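Local atomic coordinates of serine-rich secreted cell wall anchored (LPXTG-motif ) protein (PDB entry 5NXK), a protein that probably acts as a cell-surface adhesin, using a beta-solenoid binding region to mediate contacts between this gut bacterium and its host. Residues 251-263 with 283-295. Numbering follows the deposited sequence.
Sequences RIIPQLENIFTRG and FRVAGTVANRIDF
I252 and V285 lie side by side in two successive turns of a right-handed beta-solenoid, the parallel beta-helix of pectate lyase-like proteins, and illustrate coil-to-coil stacking. Backbone hydrogen bonds between parallel strands join the coils on both sides of a corner: I252 N reaches R284 O at 2.8 Å, and beyond the bend G263 N meets A290 O. The inner face is largely aliphatic here. The side chains of I252 and V289 cross at about a right angle, and I252 CG2 touches V289 CG1 at 3.9 Å, while V289 CG2 packs on both P254 CD and the T261 methyl. In T261, chi1 of -166° sets OG1 anti to the backbone N, where it bonds to G227 O in the preceding coil, and leaves the methyl alongside V289. At the corner, I253 CD1 lies over one face of the R251 guanidinium, offset toward its rim, and the same CD1 touches R284 CG at 3.9 Å; R251 is salt-bridged to D156 and D248. The longer corner loop, with a type I turn from L256 to I259, is tied to the inverse gamma turn centred on T288. There chi1 of 47° directs OG1 to donate to I259 O at 2.7 Å, and a water held by E257 O donates to the same OG1 at 3.0 Å.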
loop_
_atom_site.group_PDB
_atom_site.type_symbol
_atom_site.label_atom_id
_atom_site.label_comp_id
_atom_site.label_asym_id
_atom_site.label_seq_id
_atom_site.Cartn_x
_atom_site.Cartn_y
_atom_site.Cartn_z
ATOM N N ARG A 251 -0.952 -5.032 14.125
ATOM C CA ARG A 251 -0.040 -5.988 14.723
ATOM C C ARG A 251 1.398 -5.488 14.706
ATOM O O ARG A 251 1.939 -5.193 13.652
ATOM C CB ARG A 251 -0.133 -7.308 13.982
ATOM C CG ARG A 251 0.826 -8.393 14.428
ATOM C CD ARG A 251 0.003 -9.662 14.358
ATOM N NE ARG A 251 0.756 -10.885 14.496
ATOM C CZ ARG A 251 0.268 -11.991 15.043
ATOM N NH1 ARG A 251 -0.970 -12.017 15.537
ATOM N NH2 ARG A 251 1.033 -13.070 15.111
ATOM N N ILE A 252 2.001 -5.385 15.888
ATOM C CA ILE A 252 3.406 -5.031 15.999
ATOM C C ILE A 252 4.133 -6.106 16.791
ATOM O O ILE A 252 4.227 -6.040 18.015
ATOM C CB ILE A 252 3.602 -3.679 16.668
ATOM C CG1 ILE A 252 2.645 -2.648 16.050
ATOM C CG2 ILE A 252 5.074 -3.232 16.526
ATOM C CD1 ILE A 252 2.714 -1.287 16.687
ATOM N N ILE A 253 4.636 -7.097 16.067
ATOM C CA ILE A 253 5.364 -8.215 16.651
ATOM C C ILE A 253 6.608 -8.452 15.799
ATOM O O ILE A 253 6.496 -8.650 14.588
ATOM C CB ILE A 253 4.487 -9.503 16.707
ATOM C CG1 ILE A 253 3.302 -9.314 17.670
ATOM C CG2 ILE A 253 5.315 -10.700 17.152
ATOM C CD1 ILE A 253 2.352 -10.546 17.738
ATOM N N PRO A 254 7.800 -8.390 16.413
ATOM C CA PRO A 254 9.028 -8.525 15.612
ATOM C C PRO A 254 9.097 -9.859 14.857
ATOM O O PRO A 254 8.652 -10.887 15.374
ATOM C CB PRO A 254 10.145 -8.419 16.652
ATOM C CG PRO A 254 9.525 -7.628 17.805
ATOM C CD PRO A 254 8.076 -8.065 17.827
ATOM N N GLN A 255 9.618 -9.820 13.633
ATOM C CA GLN A 255 9.733 -11.002 12.779
ATOM C C GLN A 255 10.767 -12.004 13.303
ATOM O O GLN A 255 10.690 -13.200 13.007
ATOM C CB GLN A 255 10.097 -10.579 11.352
ATOM C CG GLN A 255 8.936 -9.962 10.595
ATOM C CD GLN A 255 7.984 -11.010 10.036
ATOM O OE1 GLN A 255 7.018 -11.401 10.701
ATOM N NE2 GLN A 255 8.227 -11.440 8.793
ATOM N N LEU A 256 11.737 -11.496 14.063
ATOM C CA LEU A 256 12.864 -12.287 14.579
ATOM C C LEU A 256 13.210 -11.882 16.010
ATOM O O LEU A 256 12.812 -10.812 16.465
ATOM C CB LEU A 256 14.101 -12.122 13.705
ATOM C CG LEU A 256 13.975 -12.434 12.214
ATOM C CD1 LEU A 256 15.225 -11.962 11.515
ATOM C CD2 LEU A 256 13.733 -13.918 11.979
ATOM N N GLU A 257 13.971 -12.732 16.699
ATOM C CA GLU A 257 14.391 -12.500 18.090
ATOM C C GLU A 257 15.410 -11.367 18.292
ATOM O O GLU A 257 15.512 -10.816 19.388
ATOM C CB GLU A 257 15.001 -13.785 18.668
ATOM C CG GLU A 257 14.049 -14.945 18.866
ATOM C CD GLU A 257 12.884 -14.608 19.777
ATOM O OE1 GLU A 257 13.129 -14.052 20.873
ATOM O OE2 GLU A 257 11.727 -14.904 19.405
ATOM N N ASN A 258 16.173 -11.018 17.259
ATOM C CA ASN A 258 17.198 -9.985 17.442
ATOM C C ASN A 258 16.722 -8.589 17.042
ATOM O O ASN A 258 17.531 -7.734 16.679
ATOM C CB ASN A 258 18.452 -10.329 16.636
ATOM C CG ASN A 258 18.173 -10.434 15.145
ATOM O OD1 ASN A 258 17.019 -10.547 14.724
ATOM N ND2 ASN A 258 19.233 -10.409 14.338
ATOM N N ILE A 259 15.414 -8.358 17.099
ATOM C CA ILE A 259 14.870 -7.054 16.725
ATOM C C ILE A 259 14.325 -6.310 17.939
ATOM O O ILE A 259 13.419 -6.782 18.626
ATOM C CB ILE A 259 13.754 -7.192 15.670
ATOM C CG1 ILE A 259 14.312 -7.815 14.387
ATOM C CG2 ILE A 259 13.110 -5.837 15.393
ATOM C CD1 ILE A 259 13.251 -8.124 13.316
ATOM N N PHE A 260 14.926 -5.159 18.211
ATOM C CA PHE A 260 14.546 -4.302 19.326
ATOM C C PHE A 260 14.006 -3.006 18.745
ATOM O O PHE A 260 14.760 -2.198 18.198
ATOM C CB PHE A 260 15.732 -4.059 20.246
ATOM C CG PHE A 260 16.315 -5.322 20.805
ATOM C CD1 PHE A 260 17.275 -6.029 20.098
ATOM C CD2 PHE A 260 15.881 -5.819 22.023
ATOM C CE1 PHE A 260 17.800 -7.206 20.600
ATOM C CE2 PHE A 260 16.399 -6.995 22.537
ATOM C CZ PHE A 260 17.363 -7.689 21.825
ATOM N N THR A 261 12.685 -2.859 18.777
ATOM C CA THR A 261 12.036 -1.794 18.033
ATOM C C THR A 261 11.052 -0.987 18.887
ATOM O O THR A 261 10.966 -1.168 20.103
ATOM C CB THR A 261 11.342 -2.374 16.782
ATOM O OG1 THR A 261 10.978 -1.319 15.888
ATOM C CG2 THR A 261 10.134 -3.247 17.158
ATOM N N ARG A 262 10.366 -0.048 18.251
ATOM C CA ARG A 262 9.453 0.854 18.954
ATOM C C ARG A 262 8.088 0.819 18.274
ATOM O O ARG A 262 8.010 0.576 17.071
ATOM C CB ARG A 262 10.005 2.277 18.905
ATOM C CG ARG A 262 11.408 2.426 19.488
ATOM C CD ARG A 262 11.920 3.837 19.237
ATOM N NE ARG A 262 13.335 4.016 19.576
ATOM C CZ ARG A 262 14.367 3.390 19.008
ATOM N NH1 ARG A 262 14.190 2.496 18.029
ATOM N NH2 ARG A 262 15.595 3.667 19.435
ATOM N N GLY A 263 7.026 1.104 19.023
ATOM C CA GLY A 263 5.702 1.237 18.444
ATOM C C GLY A 263 5.026 2.456 19.049
ATOM O O GLY A 263 5.171 2.736 20.234
ATOM N N PHE A 283 -5.323 -3.919 19.011
ATOM C CA PHE A 283 -3.925 -3.492 18.884
ATOM C C PHE A 283 -3.088 -4.600 19.523
ATOM O O PHE A 283 -3.121 -4.790 20.739
ATOM C CB PHE A 283 -3.660 -2.141 19.580
ATOM C CG PHE A 283 -4.395 -0.965 18.971
ATOM C CD1 PHE A 283 -4.507 -0.817 17.595
ATOM C CD2 PHE A 283 -4.951 0.015 19.788
ATOM C CE1 PHE A 283 -5.165 0.282 17.055
ATOM C CE2 PHE A 283 -5.605 1.115 19.250
ATOM C CZ PHE A 283 -5.717 1.251 17.891
ATOM N N ARG A 284 -2.375 -5.357 18.702
ATOM C CA ARG A 284 -1.622 -6.502 19.196
ATOM C C ARG A 284 -0.149 -6.169 19.179
ATOM O O ARG A 284 0.442 -6.036 18.105
ATOM C CB ARG A 284 -1.872 -7.741 18.335
ATOM C CG ARG A 284 -1.053 -8.979 18.723
ATOM C CD ARG A 284 -1.391 -9.500 20.118
ATOM N NE ARG A 284 -0.593 -10.682 20.462
ATOM C CZ ARG A 284 -0.145 -10.979 21.680
ATOM N NH1 ARG A 284 -0.428 -10.197 22.719
ATOM N NH2 ARG A 284 0.572 -12.081 21.864
ATOM N N VAL A 285 0.438 -6.010 20.357
ATOM C CA VAL A 285 1.859 -5.694 20.441
ATOM C C VAL A 285 2.542 -6.674 21.384
ATOM O O VAL A 285 2.117 -6.833 22.522
ATOM C CB VAL A 285 2.103 -4.253 20.913
ATOM C CG1 VAL A 285 3.600 -3.951 20.904
ATOM C CG2 VAL A 285 1.357 -3.260 20.014
ATOM N N ALA A 286 3.587 -7.347 20.917
ATOM C CA ALA A 286 4.241 -8.348 21.758
ATOM C C ALA A 286 5.708 -8.475 21.368
ATOM O O ALA A 286 6.099 -8.073 20.272
ATOM C CB ALA A 286 3.525 -9.705 21.639
ATOM N N GLY A 287 6.525 -9.007 22.275
ATOM C CA GLY A 287 7.953 -9.118 22.026
ATOM C C GLY A 287 8.684 -7.852 22.444
ATOM O O GLY A 287 8.130 -7.016 23.164
ATOM N N THR A 288 9.923 -7.692 21.982
ATOM C CA THR A 288 10.741 -6.560 22.404
ATOM C C THR A 288 10.446 -5.300 21.600
ATOM O O THR A 288 11.269 -4.839 20.799
ATOM C CB THR A 288 12.243 -6.889 22.319
ATOM O OG1 THR A 288 12.519 -7.511 21.059
ATOM C CG2 THR A 288 12.618 -7.853 23.421
ATOM N N VAL A 289 9.256 -4.754 21.855
ATOM C CA VAL A 289 8.776 -3.499 21.287
ATOM C C VAL A 289 8.504 -2.550 22.453
ATOM O O VAL A 289 7.748 -2.890 23.361
ATOM C CB VAL A 289 7.461 -3.694 20.469
ATOM C CG1 VAL A 289 7.021 -2.384 19.772
ATOM C CG2 VAL A 289 7.604 -4.813 19.461
ATOM N N ALA A 290 9.107 -1.364 22.440
ATOM C CA ALA A 290 8.717 -0.329 23.402
ATOM C C ALA A 290 7.544 0.388 22.781
ATOM O O ALA A 290 7.698 1.054 21.755
ATOM C CB ALA A 290 9.867 0.647 23.701
ATOM N N ASN A 291 6.368 0.230 23.382
ATOM C CA ASN A 291 5.145 0.678 22.741
ATOM C C ASN A 291 4.400 1.721 23.554
ATOM O O ASN A 291 4.424 1.705 24.781
ATOM C CB ASN A 291 4.221 -0.512 22.482
ATOM C CG ASN A 291 3.176 -0.211 21.416
ATOM O OD1 ASN A 291 3.507 -0.057 20.249
ATOM N ND2 ASN A 291 1.912 -0.138 21.814
ATOM N N ARG A 292 3.735 2.630 22.857
ATOM C CA ARG A 292 2.885 3.588 23.532
ATOM C C ARG A 292 1.670 3.857 22.668
ATOM O O ARG A 292 1.792 4.099 21.461
ATOM C CB ARG A 292 3.631 4.883 23.836
ATOM C CG ARG A 292 2.733 5.964 24.417
ATOM C CD ARG A 292 3.523 7.222 24.779
ATOM N NE ARG A 292 2.637 8.311 25.188
ATOM C CZ ARG A 292 2.880 9.163 26.179
ATOM N NH1 ARG A 292 4.008 9.087 26.870
ATOM N NH2 ARG A 292 2.009 10.126 26.451
ATOM N N ILE A 293 0.494 3.798 23.287
ATOM C CA ILE A 293 -0.750 4.089 22.581
ATOM C C ILE A 293 -1.437 5.265 23.278
ATOM O O ILE A 293 -1.724 5.209 24.477
ATOM C CB ILE A 293 -1.699 2.872 22.545
ATOM C CG1 ILE A 293 -0.975 1.634 22.015
ATOM C CG2 ILE A 293 -2.911 3.174 21.668
ATOM C CD1 ILE A 293 -1.804 0.357 22.114
ATOM N N ASP A 294 -1.674 6.333 22.529
ATOM C CA ASP A 294 -2.341 7.517 23.061
ATOM C C ASP A 294 -3.748 7.610 22.503
ATOM O O ASP A 294 -3.933 7.715 21.296
ATOM C CB ASP A 294 -1.558 8.793 22.723
ATOM C CG ASP A 294 -0.257 8.913 23.511
ATOM O OD1 ASP A 294 -0.289 8.823 24.755
ATOM O OD2 ASP A 294 0.807 9.057 22.880
ATOM N N PHE A 295 -4.731 7.561 23.397
ATOM C CA PHE A 295 -6.135 7.719 23.043
ATOM C C PHE A 295 -6.589 9.112 23.421
ATOM O O PHE A 295 -6.819 9.380 24.598
ATOM C CB PHE A 295 -7.009 6.701 23.775
ATOM C CG PHE A 295 -6.739 5.266 23.406
ATOM C CD1 PHE A 295 -5.733 4.544 24.042
ATOM C CD2 PHE A 295 -7.518 4.628 22.450
ATOM C CE1 PHE A 295 -5.512 3.210 23.726
ATOM C CE2 PHE A 295 -7.294 3.310 22.123
ATOM C CZ PHE A 295 -6.287 2.593 22.761
HETATM O O HOH W 1 14.070 -10.066 21.409
#